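Long-range contacts in OBCA, Oxalate Biosynthetic Component A (Burkholderia glumae, PDB 4NNA), which is a magnesium-binding protein with a TIM-barrel region of the beta-keto acid cleavage enzyme family and a distinct N-terminal domain: residues T9-G14 / L474-T479; V223-R228 / A272-S277; L276-R281 / K290-H295; A315-G320 / D382-D387. All coordinates share one frame; numbering follows the deposited sequence.

Contact 1 (T9-G14 / L474-T479); sequences TAAPIG and LEDGLT. With MG (magnesium ion), chain B.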
loop_
_atom_site.group_PDB
_atom_site.type_symbol
_atom_site.label_atom_id
_atom_site.label_comp_id
_atom_site.label_asym_id
_atom_site.label_seq_id
_atom_site.Cartn_x
_atom_site.Cartn_y
_atom_site.Cartn_z
ATOM N N THR A 9 -14.338 -0.246 -0.309
ATOM C CA THR A 9 -13.506 -0.449 -1.484
ATOM C C THR A 9 -12.207 -1.090 -1.028
ATOM O O THR A 9 -11.585 -0.619 -0.074
ATOM C CB THR A 9 -13.194 0.881 -2.179
ATOM O OG1 THR A 9 -14.374 1.337 -2.850
ATOM C CG2 THR A 9 -12.054 0.710 -3.207
ATOM N N ALA A 10 -11.811 -2.184 -1.681
ATOM C CA ALA A 10 -10.491 -2.758 -1.422
ATOM C C ALA A 10 -9.542 -2.312 -2.523
ATOM O O ALA A 10 -9.900 -2.336 -3.704
ATOM C CB ALA A 10 -10.559 -4.276 -1.368
ATOM N N ALA A 11 -8.335 -1.910 -2.129
ATOM C CA ALA A 11 -7.328 -1.438 -3.078
ATOM C C ALA A 11 -6.048 -2.222 -2.833
ATOM O O ALA A 11 -5.182 -1.789 -2.072
ATOM C CB ALA A 11 -7.085 0.058 -2.894
ATOM N N PRO A 12 -5.942 -3.400 -3.462
ATOM C CA PRO A 12 -4.924 -4.367 -3.033
ATOM C C PRO A 12 -3.517 -4.214 -3.602
ATOM O O PRO A 12 -2.659 -4.928 -3.096
ATOM C CB PRO A 12 -5.486 -5.719 -3.517
ATOM C CG PRO A 12 -6.935 -5.456 -3.915
ATOM C CD PRO A 12 -6.976 -4.013 -4.320
ATOM N N ILE A 13 -3.281 -3.349 -4.594
ATOM C CA ILE A 13 -1.998 -3.356 -5.316
ATOM C C ILE A 13 -1.365 -1.967 -5.380
ATOM O O ILE A 13 -0.250 -1.756 -4.895
ATOM C CB ILE A 13 -2.169 -3.881 -6.766
ATOM C CG1 ILE A 13 -2.933 -5.198 -6.775
ATOM C CG2 ILE A 13 -0.820 -4.014 -7.483
ATOM C CD1 ILE A 13 -4.365 -5.038 -7.253
ATOM N N GLY A 14 -2.071 -1.030 -6.010
ATOM C CA GLY A 14 -1.593 0.337 -6.118
ATOM C C GLY A 14 -0.367 0.486 -6.995
ATOM O O GLY A 14 -0.040 -0.413 -7.781
ATOM N N LEU A 474 -3.587 -2.470 0.615
ATOM C CA LEU A 474 -2.139 -2.290 0.628
ATOM C C LEU A 474 -1.700 -1.123 -0.257
ATOM O O LEU A 474 -0.601 -0.597 -0.085
ATOM C CB LEU A 474 -1.407 -3.571 0.196
ATOM C CG LEU A 474 -1.564 -4.831 1.050
ATOM C CD1 LEU A 474 -0.581 -5.911 0.593
ATOM C CD2 LEU A 474 -1.408 -4.541 2.539
ATOM N N GLU A 475 -2.540 -0.736 -1.212
ATOM C CA GLU A 475 -2.271 0.467 -2.002
ATOM C C GLU A 475 -2.109 1.704 -1.097
ATOM O O GLU A 475 -1.245 2.560 -1.335
ATOM C CB GLU A 475 -3.398 0.695 -3.020
ATOM C CG GLU A 475 -3.378 2.094 -3.671
ATOM C CD GLU A 475 -4.188 2.158 -4.963
ATOM O OE1 GLU A 475 -4.254 3.252 -5.558
ATOM O OE2 GLU A 475 -4.745 1.119 -5.392
ATOM N N ASP A 476 -2.914 1.774 -0.041
ATOM C CA ASP A 476 -2.973 2.973 0.807
ATOM C C ASP A 476 -2.149 2.867 2.095
ATOM O O ASP A 476 -1.608 3.860 2.581
ATOM C CB ASP A 476 -4.432 3.272 1.156
ATOM C CG ASP A 476 -5.269 3.557 -0.074
ATOM O OD1 ASP A 476 -6.475 3.254 -0.058
ATOM O OD2 ASP A 476 -4.715 4.068 -1.065
ATOM N N GLY A 477 -2.071 1.661 2.647
ATOM C CA GLY A 477 -1.302 1.414 3.858
ATOM C C GLY A 477 -0.991 -0.068 3.987
ATOM O O GLY A 477 -1.775 -0.916 3.548
ATOM N N LEU A 478 0.139 -0.398 4.601
ATOM C CA LEU A 478 0.552 -1.800 4.655
ATOM C C LEU A 478 0.266 -2.468 5.999
ATOM O O LEU A 478 0.516 -3.664 6.160
ATOM C CB LEU A 478 2.038 -1.917 4.320
ATOM C CG LEU A 478 2.442 -1.270 2.997
ATOM C CD1 LEU A 478 3.944 -1.321 2.841
ATOM C CD2 LEU A 478 1.772 -1.988 1.843
ATOM N N THR A 479 -0.276 -1.704 6.951
ATOM C CA THR A 479 -0.370 -2.158 8.343
ATOM C C THR A 479 -1.789 -2.374 8.872
ATOM O O THR A 479 -2.777 -1.979 8.244
ATOM C CB THR A 479 0.270 -1.131 9.271
ATOM O OG1 THR A 479 -0.411 0.129 9.124
ATOM C CG2 THR A 479 1.755 -0.969 8.948
HETATM MG MG MG B . -5.029 3.591 -7.468
HETATM O O HOH W 1 -5.079 -1.455 -6.032
HETATM O O HOH W 2 -5.766 5.198 -9.313
HETATM O O HOH W 3 -3.127 4.960 -7.401
HETATM O O HOH W 4 -6.045 5.227 -6.621
#
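Ala11 and Glu475 meet through both backbone and side chain. In the backbone, Glu475 N donates to Ala11 O at 3.0 Å. The bond is nearly straight, 161° at the hydrogen, and the donor is tilted modestly from the carbonyl plane. This is the one direct hydrogen bond between 9-14 and 474-479.

Glu475 binds the magnesium ion through an extended chain, with CG anti to the backbone N (chi1 167°). That shape carries the carboxylate along Gly14, and Glu475 OE1 binds the metal at 2.1 Å. Three waters, His224 and His226 complete the coordination. The other oxygen, Glu475 OE2, accepts from a water at 2.7 Å. The same water accepts from Ile13 N, so the loop after strand 7-10 helps to fix the rotation of the carboxylate.

Van der Waals contacts are few. Glu475 CG passes Gly14 CA at 3.5 Å, where glycine presents no side chain. Ala11 CB touches Glu475 CB at 3.7 Å. Leu474 CB rests near Pro12 O, 3.8 Å away.

Asp476 turns to a salt bridge with Arg471. The contact lies at the C-terminal ends of the neighbouring parallel strands 7-10 and 469-472, in the metal site of the barrel. Helix 495-508 packs on Pro12 and Leu474, helix 205-218 on Pro12 and Ile13, and strand 222-229 flanks the first segment.

Contact 2 (V223-R228 / A272-S277); sequences VHLHTR and AILNLS. With MG (magnesium ion), chain B.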
loop_
_atom_site.group_PDB
_atom_site.type_symbol
_atom_site.label_atom_id
_atom_site.label_comp_id
_atom_site.label_asym_id
_atom_site.label_seq_id
_atom_site.Cartn_x
_atom_site.Cartn_y
_atom_site.Cartn_z
ATOM N N VAL A 223 -13.564 -3.494 -5.848
ATOM C CA VAL A 223 -12.125 -3.704 -5.769
ATOM C C VAL A 223 -11.417 -2.814 -6.787
ATOM O O VAL A 223 -11.723 -2.851 -7.974
ATOM C CB VAL A 223 -11.740 -5.189 -5.967
ATOM C CG1 VAL A 223 -10.243 -5.372 -5.770
ATOM C CG2 VAL A 223 -12.506 -6.076 -4.980
ATOM N N HIS A 224 -10.489 -1.994 -6.308
ATOM C CA HIS A 224 -9.762 -1.062 -7.171
ATOM C C HIS A 224 -8.400 -1.648 -7.531
ATOM O O HIS A 224 -7.604 -1.953 -6.641
ATOM C CB HIS A 224 -9.643 0.299 -6.460
ATOM C CG HIS A 224 -8.672 1.257 -7.088
ATOM N ND1 HIS A 224 -8.955 1.976 -8.229
ATOM C CD2 HIS A 224 -7.432 1.647 -6.694
ATOM C CE1 HIS A 224 -7.921 2.744 -8.532
ATOM N NE2 HIS A 224 -6.984 2.564 -7.617
ATOM N N LEU A 225 -8.143 -1.812 -8.831
ATOM C CA LEU A 225 -6.992 -2.580 -9.306
ATOM C C LEU A 225 -5.909 -1.763 -10.017
ATOM O O LEU A 225 -6.197 -0.786 -10.713
ATOM C CB LEU A 225 -7.467 -3.669 -10.270
ATOM C CG LEU A 225 -8.449 -4.694 -9.724
ATOM C CD1 LEU A 225 -8.819 -5.676 -10.830
ATOM C CD2 LEU A 225 -7.838 -5.419 -8.539
ATOM N N HIS A 226 -4.663 -2.191 -9.828
ATOM C CA HIS A 226 -3.529 -1.760 -10.643
ATOM C C HIS A 226 -2.900 -3.048 -11.162
ATOM O O HIS A 226 -3.137 -4.117 -10.600
ATOM C CB HIS A 226 -2.476 -1.034 -9.796
ATOM C CG HIS A 226 -2.851 0.359 -9.398
ATOM N ND1 HIS A 226 -2.092 1.460 -9.739
ATOM C CD2 HIS A 226 -3.896 0.837 -8.675
ATOM C CE1 HIS A 226 -2.655 2.552 -9.258
ATOM N NE2 HIS A 226 -3.751 2.201 -8.606
ATOM N N THR A 227 -2.098 -2.938 -12.218
ATOM C CA THR A 227 -1.192 -4.004 -12.622
ATOM C C THR A 227 0.246 -3.505 -12.565
ATOM O O THR A 227 0.486 -2.296 -12.452
ATOM C CB THR A 227 -1.504 -4.521 -14.032
ATOM O OG1 THR A 227 -1.636 -3.409 -14.924
ATOM C CG2 THR A 227 -2.802 -5.319 -14.012
ATOM N N ARG A 228 1.193 -4.442 -12.639
ATOM C CA ARG A 228 2.616 -4.130 -12.524
ATOM C C ARG A 228 3.425 -4.811 -13.632
ATOM O O ARG A 228 3.113 -5.923 -14.053
ATOM C CB ARG A 228 3.152 -4.581 -11.162
ATOM C CG ARG A 228 2.436 -3.981 -9.969
ATOM C CD ARG A 228 2.613 -2.452 -9.893
ATOM N NE ARG A 228 2.186 -1.947 -8.589
ATOM C CZ ARG A 228 2.977 -1.906 -7.517
ATOM N NH1 ARG A 228 4.242 -2.324 -7.589
ATOM N NH2 ARG A 228 2.510 -1.446 -6.365
ATOM N N ALA A 272 -18.357 -9.188 -8.918
ATOM C CA ALA A 272 -17.215 -8.308 -8.697
ATOM C C ALA A 272 -17.407 -6.988 -9.411
ATOM O O ALA A 272 -17.719 -6.961 -10.600
ATOM C CB ALA A 272 -15.948 -8.972 -9.169
ATOM N N ILE A 273 -17.278 -5.902 -8.659
ATOM C CA ILE A 273 -17.286 -4.566 -9.222
ATOM C C ILE A 273 -15.837 -4.131 -9.344
ATOM O O ILE A 273 -15.196 -3.760 -8.358
ATOM C CB ILE A 273 -18.072 -3.564 -8.338
ATOM C CG1 ILE A 273 -19.523 -4.033 -8.166
ATOM C CG2 ILE A 273 -18.014 -2.176 -8.937
ATOM C CD1 ILE A 273 -20.315 -3.256 -7.132
ATOM N N LEU A 274 -15.315 -4.220 -10.558
ATOM C CA LEU A 274 -13.924 -3.888 -10.822
ATOM C C LEU A 274 -13.779 -2.404 -11.122
ATOM O O LEU A 274 -14.476 -1.849 -11.968
ATOM C CB LEU A 274 -13.369 -4.745 -11.965
ATOM C CG LEU A 274 -13.418 -6.251 -11.670
ATOM C CD1 LEU A 274 -12.706 -7.037 -12.736
ATOM C CD2 LEU A 274 -12.842 -6.572 -10.289
ATOM N N ASN A 275 -12.887 -1.767 -10.379
ATOM C CA ASN A 275 -12.617 -0.345 -10.528
ATOM C C ASN A 275 -11.149 -0.236 -10.952
ATOM O O ASN A 275 -10.237 -0.393 -10.140
ATOM C CB ASN A 275 -12.932 0.377 -9.205
ATOM C CG ASN A 275 -12.435 1.821 -9.171
ATOM O OD1 ASN A 275 -11.921 2.347 -10.158
ATOM N ND2 ASN A 275 -12.584 2.462 -8.021
ATOM N N LEU A 276 -10.926 0.006 -12.241
ATOM C CA LEU A 276 -9.573 -0.054 -12.792
ATOM C C LEU A 276 -8.873 1.298 -12.779
ATOM O O LEU A 276 -9.420 2.304 -13.236
ATOM C CB LEU A 276 -9.599 -0.625 -14.213
ATOM C CG LEU A 276 -9.533 -2.141 -14.418
ATOM C CD1 LEU A 276 -10.398 -2.937 -13.458
ATOM C CD2 LEU A 276 -9.873 -2.487 -15.851
ATOM N N SER A 277 -7.651 1.315 -12.261
ATOM C CA SER A 277 -6.833 2.527 -12.288
ATOM C C SER A 277 -6.471 2.881 -13.724
ATOM O O SER A 277 -6.104 2.012 -14.525
ATOM C CB SER A 277 -5.552 2.336 -11.479
ATOM O OG SER A 277 -4.680 3.440 -11.657
HETATM MG MG MG B . -5.029 3.591 -7.468
HETATM O O HOH W 2 -5.766 5.198 -9.313
HETATM O O HOH W 3 -3.127 4.960 -7.401
HETATM O O HOH W 4 -6.045 5.227 -6.621
#
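Two adjacent parallel strands of the barrel sheet, 222-229 and 273-276, pair here and lead into the magnesium site. Val223 N donates to Ile273 O, and Val223 O accepts from Asn275 N. The ladder continues with Leu225 N to Asn275 O at 2.8 Å and ends with Ser277 N to Leu225 O at 3.0 Å. The short strand axes cross at -33°.

Val223, Leu225, Leu274 and Leu276 share one face of the sheet. There Leu225 CD1 touches Leu276 CD1 and Leu274 CD2, while helix 205-218 packs on Val223 and Leu225. His224 and Asn275 point to the other face, the inside of the TIM-barrel. Asn275 OD1 lies in plane at the edge of the His224 ring, and ND2 is held by Glu346.

His224 reaches the magnesium ion with CG anti to its backbone N (chi1 167°). His224 NE2 and His226 NE2 each bind the metal at 2.2 Å, with Glu475 as the third protein ligand. Asn251 takes His226 ND1 and so orients that ring. Ser277 CB sits over one face of the His226 ring, 3.5 Å from its centroid, in a CH-pi contact. Ser277 OG is hydrogen-bonded to a metal-bound water and also accepts from Ser279 N.

Contact 3 (L276-R281 / K290-H295); sequences LSTSVR and KLRRAH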
loop_
_atom_site.group_PDB
_atom_site.type_symbol
_atom_site.label_atom_id
_atom_site.label_comp_id
_atom_site.label_asym_id
_atom_site.label_seq_id
_atom_site.Cartn_x
_atom_site.Cartn_y
_atom_site.Cartn_z
ATOM N N LEU A 276 -10.926 0.006 -12.241
ATOM C CA LEU A 276 -9.573 -0.054 -12.792
ATOM C C LEU A 276 -8.873 1.298 -12.779
ATOM O O LEU A 276 -9.420 2.304 -13.236
ATOM C CB LEU A 276 -9.599 -0.625 -14.213
ATOM C CG LEU A 276 -9.533 -2.141 -14.418
ATOM C CD1 LEU A 276 -10.398 -2.937 -13.458
ATOM C CD2 LEU A 276 -9.873 -2.487 -15.851
ATOM N N SER A 277 -7.651 1.315 -12.261
ATOM C CA SER A 277 -6.833 2.527 -12.288
ATOM C C SER A 277 -6.471 2.881 -13.724
ATOM O O SER A 277 -6.104 2.012 -14.525
ATOM C CB SER A 277 -5.552 2.336 -11.479
ATOM O OG SER A 277 -4.680 3.440 -11.657
ATOM N N THR A 278 -6.589 4.159 -14.055
ATOM C CA THR A 278 -6.125 4.644 -15.344
ATOM C C THR A 278 -4.899 5.521 -15.129
ATOM O O THR A 278 -4.419 6.172 -16.053
ATOM C CB THR A 278 -7.193 5.481 -16.034
ATOM O OG1 THR A 278 -7.564 6.564 -15.172
ATOM C CG2 THR A 278 -8.416 4.625 -16.347
ATOM N N SER A 279 -4.398 5.529 -13.896
ATOM C CA SER A 279 -3.277 6.393 -13.515
ATOM C C SER A 279 -1.949 5.988 -14.156
ATOM O O SER A 279 -1.679 4.802 -14.355
ATOM C CB SER A 279 -3.122 6.368 -11.996
ATOM O OG SER A 279 -1.785 6.634 -11.610
ATOM N N VAL A 280 -1.114 6.975 -14.457
ATOM C CA VAL A 280 0.220 6.702 -14.989
ATOM C C VAL A 280 1.308 7.211 -14.037
ATOM O O VAL A 280 2.348 7.703 -14.477
ATOM C CB VAL A 280 0.414 7.314 -16.386
ATOM C CG1 VAL A 280 -0.098 6.358 -17.448
ATOM C CG2 VAL A 280 -0.314 8.642 -16.489
ATOM N N ARG A 281 1.046 7.091 -12.735
ATOM C CA ARG A 281 2.017 7.428 -11.697
ATOM C C ARG A 281 3.305 6.636 -11.909
ATOM O O ARG A 281 3.267 5.430 -12.168
ATOM C CB ARG A 281 1.429 7.141 -10.309
ATOM C CG ARG A 281 2.404 7.343 -9.160
ATOM C CD ARG A 281 1.731 7.158 -7.814
ATOM N NE ARG A 281 2.432 7.923 -6.785
ATOM C CZ ARG A 281 2.005 8.081 -5.537
ATOM N NH1 ARG A 281 2.718 8.805 -4.685
ATOM N NH2 ARG A 281 0.868 7.522 -5.136
ATOM N N LYS A 290 -3.611 6.561 -25.414
ATOM C CA LYS A 290 -4.809 5.742 -25.520
ATOM C C LYS A 290 -4.720 4.582 -24.541
ATOM O O LYS A 290 -5.737 4.006 -24.171
ATOM C CB LYS A 290 -4.919 5.176 -26.932
ATOM C CG LYS A 290 -4.587 6.178 -28.012
ATOM C CD LYS A 290 -4.366 5.489 -29.352
ATOM C CE LYS A 290 -5.539 4.598 -29.697
ATOM N NZ LYS A 290 -6.788 5.389 -29.802
ATOM N N LEU A 291 -3.500 4.238 -24.133
ATOM C CA LEU A 291 -3.288 3.139 -23.186
ATOM C C LEU A 291 -4.124 3.343 -21.921
ATOM O O LEU A 291 -4.576 2.368 -21.298
ATOM C CB LEU A 291 -1.806 3.013 -22.817
ATOM C CG LEU A 291 -1.421 1.817 -21.940
ATOM C CD1 LEU A 291 -1.777 0.530 -22.653
ATOM C CD2 LEU A 291 0.057 1.834 -21.579
ATOM N N ARG A 292 -4.350 4.608 -21.564
ATOM C CA ARG A 292 -5.092 4.937 -20.347
ATOM C C ARG A 292 -6.579 4.597 -20.444
ATOM O O ARG A 292 -7.312 4.709 -19.460
ATOM C CB ARG A 292 -4.891 6.412 -19.953
ATOM C CG ARG A 292 -3.430 6.793 -19.693
ATOM C CD ARG A 292 -3.305 8.231 -19.215
ATOM N NE ARG A 292 -3.933 8.390 -17.905
ATOM C CZ ARG A 292 -3.932 9.512 -17.197
ATOM N NH1 ARG A 292 -3.328 10.591 -17.670
ATOM N NH2 ARG A 292 -4.528 9.555 -16.010
ATOM N N ARG A 293 -7.027 4.173 -21.620
ATOM C CA ARG A 293 -8.384 3.641 -21.747
ATOM C C ARG A 293 -8.436 2.291 -22.482
ATOM O O ARG A 293 -9.510 1.735 -22.676
ATOM C CB ARG A 293 -9.316 4.667 -22.407
ATOM C CG ARG A 293 -8.831 5.179 -23.750
ATOM C CD ARG A 293 -9.794 6.198 -24.339
ATOM N NE ARG A 293 -9.178 6.884 -25.463
ATOM C CZ ARG A 293 -8.442 7.985 -25.357
ATOM N NH1 ARG A 293 -8.233 8.544 -24.169
ATOM N NH2 ARG A 293 -7.909 8.528 -26.441
ATOM N N ALA A 294 -7.279 1.757 -22.868
ATOM C CA ALA A 294 -7.252 0.523 -23.661
ATOM C C ALA A 294 -7.689 -0.709 -22.870
ATOM O O ALA A 294 -8.118 -1.704 -23.458
ATOM C CB ALA A 294 -5.881 0.303 -24.293
ATOM N N HIS A 295 -7.578 -0.634 -21.544
ATOM C CA HIS A 295 -8.053 -1.695 -20.660
ATOM C C HIS A 295 -9.518 -1.511 -20.294
ATOM O O HIS A 295 -10.110 -2.360 -19.621
ATOM C CB HIS A 295 -7.198 -1.791 -19.381
ATOM C CG HIS A 295 -7.098 -0.516 -18.593
ATOM N ND1 HIS A 295 -7.217 0.741 -19.157
ATOM C CD2 HIS A 295 -6.853 -0.307 -17.276
ATOM C CE1 HIS A 295 -7.054 1.661 -18.224
ATOM N NE2 HIS A 295 -6.839 1.051 -17.071
HETATM O O HOH W 5 -6.466 8.791 -13.865
#
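The backbones come nearest at Thr278 and Arg292, CA atoms 5.1 Å apart, where the loop after strand 273-276 meets the short, weakly bonded helix 291-294. Two successive ST turns shape that loop at the C-terminal end of a barrel strand. The first is headed by Ser277; in the second, Ser279 OG accepts from Arg281 N.

Two side chains of 290-295 bind consecutive carbonyls of the loop. His295 NE2 donates to Ser277 O at 2.8 Å. The bond is nearly straight, 166° at the hydrogen, and the acceptor lies in the ring plane. The His295 CG sits between its backbone N and carbonyl carbon (chi1 56°), which brings the ring edge alongside the helix end, NE2 toward the loop. Leu276 CD2 and Thr278 CG2 approach this ring obliquely, the latter 3.8 Å from His295 CE1.

Arg292 reaches the next carbonyl because its chain bends at chi3 (66°). Arg292 NE donates to Thr278 O at 2.9 Å, and NH2 adds a weak bond to the same oxygen. Asn326 accepts from NH2, while the carbonyls of Ala287 and Asp325 take NH1. The buried guanidinium thus ties both ends of this loop to the 325-326 loop. Thr278 OG1 donates to the carbonyl of Ser310 and accepts from a water. Val280 lies across Arg292 at about a right angle, with its CG2 3.6 Å above one face of the guanidinium, toward the rim.

Contact 4 (A315-G320 / D382-D387); sequences AVVFQG and DQYRRD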
loop_
_atom_site.group_PDB
_atom_site.type_symbol
_atom_site.label_atom_id
_atom_site.label_comp_id
_atom_site.label_asym_id
_atom_site.label_seq_id
_atom_site.Cartn_x
_atom_site.Cartn_y
_atom_site.Cartn_z
ATOM N N ALA A 315 -4.443 18.010 -13.385
ATOM C CA ALA A 315 -3.133 17.417 -13.125
ATOM C C ALA A 315 -3.053 16.952 -11.672
ATOM O O ALA A 315 -3.589 17.612 -10.775
ATOM C CB ALA A 315 -2.021 18.408 -13.408
ATOM N N VAL A 316 -2.397 15.816 -11.445
ATOM C CA VAL A 316 -2.153 15.348 -10.089
ATOM C C VAL A 316 -0.660 15.530 -9.800
ATOM O O VAL A 316 0.184 14.873 -10.404
ATOM C CB VAL A 316 -2.565 13.878 -9.897
ATOM C CG1 VAL A 316 -2.360 13.465 -8.441
ATOM C CG2 VAL A 316 -4.027 13.672 -10.302
ATOM N N VAL A 317 -0.343 16.464 -8.918
ATOM C CA VAL A 317 1.052 16.823 -8.670
ATOM C C VAL A 317 1.388 16.529 -7.212
ATOM O O VAL A 317 1.234 17.387 -6.343
ATOM C CB VAL A 317 1.315 18.311 -8.968
ATOM C CG1 VAL A 317 2.810 18.616 -8.891
ATOM C CG2 VAL A 317 0.768 18.681 -10.342
ATOM N N PHE A 318 1.827 15.304 -6.944
ATOM C CA PHE A 318 2.211 14.923 -5.591
ATOM C C PHE A 318 3.329 15.816 -5.064
ATOM O O PHE A 318 4.327 16.020 -5.751
ATOM C CB PHE A 318 2.685 13.468 -5.579
ATOM C CG PHE A 318 1.618 12.478 -5.950
ATOM C CD1 PHE A 318 1.580 11.919 -7.216
ATOM C CD2 PHE A 318 0.655 12.097 -5.021
ATOM C CE1 PHE A 318 0.595 11.004 -7.553
ATOM C CE2 PHE A 318 -0.327 11.184 -5.350
ATOM C CZ PHE A 318 -0.356 10.637 -6.621
ATOM N N GLN A 319 3.174 16.349 -3.854
ATOM C CA GLN A 319 4.266 17.103 -3.249
ATOM C C GLN A 319 5.497 16.214 -3.114
ATOM O O GLN A 319 6.632 16.695 -3.160
ATOM C CB GLN A 319 3.863 17.666 -1.889
ATOM C CG GLN A 319 2.854 18.808 -1.967
ATOM C CD GLN A 319 2.963 19.738 -0.780
ATOM O OE1 GLN A 319 3.997 19.781 -0.120
ATOM N NE2 GLN A 319 1.907 20.487 -0.504
ATOM N N GLY A 320 5.261 14.911 -2.980
ATOM C CA GLY A 320 6.340 13.947 -2.857
ATOM C C GLY A 320 6.961 13.540 -4.181
ATOM O O GLY A 320 7.918 12.758 -4.204
ATOM N N ASP A 382 -0.315 14.977 0.495
ATOM C CA ASP A 382 0.040 16.353 0.154
ATOM C C ASP A 382 0.142 16.587 -1.358
ATOM O O ASP A 382 0.816 15.835 -2.074
ATOM C CB ASP A 382 1.364 16.746 0.815
ATOM C CG ASP A 382 1.301 16.724 2.329
ATOM O OD1 ASP A 382 0.193 16.632 2.905
ATOM O OD2 ASP A 382 2.378 16.828 2.947
ATOM N N GLN A 383 -0.506 17.653 -1.828
ATOM C CA GLN A 383 -0.589 17.953 -3.260
ATOM C C GLN A 383 -0.159 19.388 -3.593
ATOM O O GLN A 383 -0.383 20.313 -2.805
ATOM C CB GLN A 383 -2.033 17.759 -3.743
ATOM C CG GLN A 383 -2.571 16.328 -3.619
ATOM C CD GLN A 383 -1.925 15.367 -4.597
ATOM O OE1 GLN A 383 -1.348 15.780 -5.602
ATOM N NE2 GLN A 383 -2.030 14.073 -4.314
ATOM N N TYR A 384 0.437 19.568 -4.772
ATOM C CA TYR A 384 0.704 20.901 -5.297
ATOM C C TYR A 384 -0.293 21.260 -6.381
ATOM O O TYR A 384 -0.920 20.383 -6.986
ATOM C CB TYR A 384 2.111 20.995 -5.913
ATOM C CG TYR A 384 3.255 21.055 -4.924
ATOM C CD1 TYR A 384 3.181 21.856 -3.785
ATOM C CD2 TYR A 384 4.418 20.314 -5.139
ATOM C CE1 TYR A 384 4.239 21.910 -2.883
ATOM C CE2 TYR A 384 5.479 20.369 -4.250
ATOM C CZ TYR A 384 5.378 21.164 -3.124
ATOM O OH TYR A 384 6.429 21.211 -2.238
ATOM N N ARG A 385 -0.435 22.561 -6.615
ATOM C CA ARG A 385 -0.982 23.055 -7.866
ATOM C C ARG A 385 0.104 23.915 -8.491
ATOM O O ARG A 385 0.721 24.719 -7.797
ATOM C CB ARG A 385 -2.257 23.871 -7.634
ATOM C CG ARG A 385 -2.919 24.350 -8.928
ATOM C CD ARG A 385 -4.277 25.019 -8.690
ATOM N NE ARG A 385 -4.823 25.528 -9.947
ATOM C CZ ARG A 385 -6.109 25.783 -10.163
ATOM N NH1 ARG A 385 -7.000 25.576 -9.202
ATOM N NH2 ARG A 385 -6.506 26.237 -11.348
ATOM N N ARG A 386 0.379 23.722 -9.779
ATOM C CA ARG A 386 1.405 24.522 -10.441
ATOM C C ARG A 386 0.780 25.661 -11.253
ATOM O O ARG A 386 -0.237 25.474 -11.932
ATOM C CB ARG A 386 2.327 23.654 -11.320
ATOM C CG ARG A 386 3.597 24.387 -11.782
ATOM C CD ARG A 386 4.491 23.537 -12.686
ATOM N NE ARG A 386 4.986 22.316 -12.044
ATOM C CZ ARG A 386 6.110 22.232 -11.331
ATOM N NH1 ARG A 386 6.879 23.301 -11.145
ATOM N NH2 ARG A 386 6.469 21.073 -10.795
ATOM N N ASP A 387 1.364 26.850 -11.132
ATOM C CA ASP A 387 0.978 27.978 -11.979
ATOM C C ASP A 387 1.655 27.820 -13.333
ATOM O O ASP A 387 2.879 27.767 -13.399
ATOM C CB ASP A 387 1.382 29.303 -11.317
ATOM C CG ASP A 387 1.445 30.459 -12.302
ATOM O OD1 ASP A 387 2.374 31.275 -12.187
ATOM O OD2 ASP A 387 0.579 30.571 -13.186
HETATM O O HOH W 6 -1.769 17.642 -7.159
HETATM O O HOH W 7 4.573 17.210 1.794
HETATM O O HOH W 8 2.639 13.837 -1.943
#
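Tyr384 N donates to Val317 O at 2.8 Å, with an almost linear angle of 177°. Gln319 N donates to Asp382 O at 3.0 Å, from above the carbonyl plane. A longer bond runs from Gln319 NE2 to Gln383 O at 3.3 Å. Its oxygen lies in the plane of the Gln319 amide, but the donor stands well above the Gln383 carbonyl plane.

The stacking is between Gln319 and Tyr384. The extended Gln319 chain (chi2 -153°) lays its amide over the CE1 side of the Tyr384 ring, planes 6° apart. Gln319 CG sits 3.4 Å from the Tyr384 ring centroid, a CH-pi contact over the centre of the face. At the edge of the same ring lies Val317 CG1, which also packs on Tyr384 CB at 3.9 Å.

Water bridges add to these bonds. One water accepts from Val317 N and donates to Tyr384 O. Another donates to Asp382 OD2 and to Gln319 OE1. Asp382 OD2 also forms a salt bridge with Arg404.

The CB of Phe318 points away from 382-387; its ring forms a cation-pi contact with Arg281. The two strands belong to a small three-stranded antiparallel sheet, 317-318, 383-386 and 393-395, separate from the parallel strands of the barrel.

Contacts 1 and 2 are both buried, contact 1 near the centre of the chain, and both supply ligands to one magnesium ion. Their strands 7-10 and 222-229 are neighbours in the barrel sheet, and Ala10 O meets His224 N at 2.7 Å. Contact 2 is a regular parallel ladder, whereas contact 1 has a single direct backbone bond and relies on its carboxylate. Contact 3 shares Leu276 and Ser277 with contact 2. It is buried too, but side-chain donors to loop carbonyls replace the ladder. Contact 4 is only partly buried, and there water bridges and an amide-ring stack accompany antiparallel pairing. Contacts 3 and 4 also touch, through one pair of side chains.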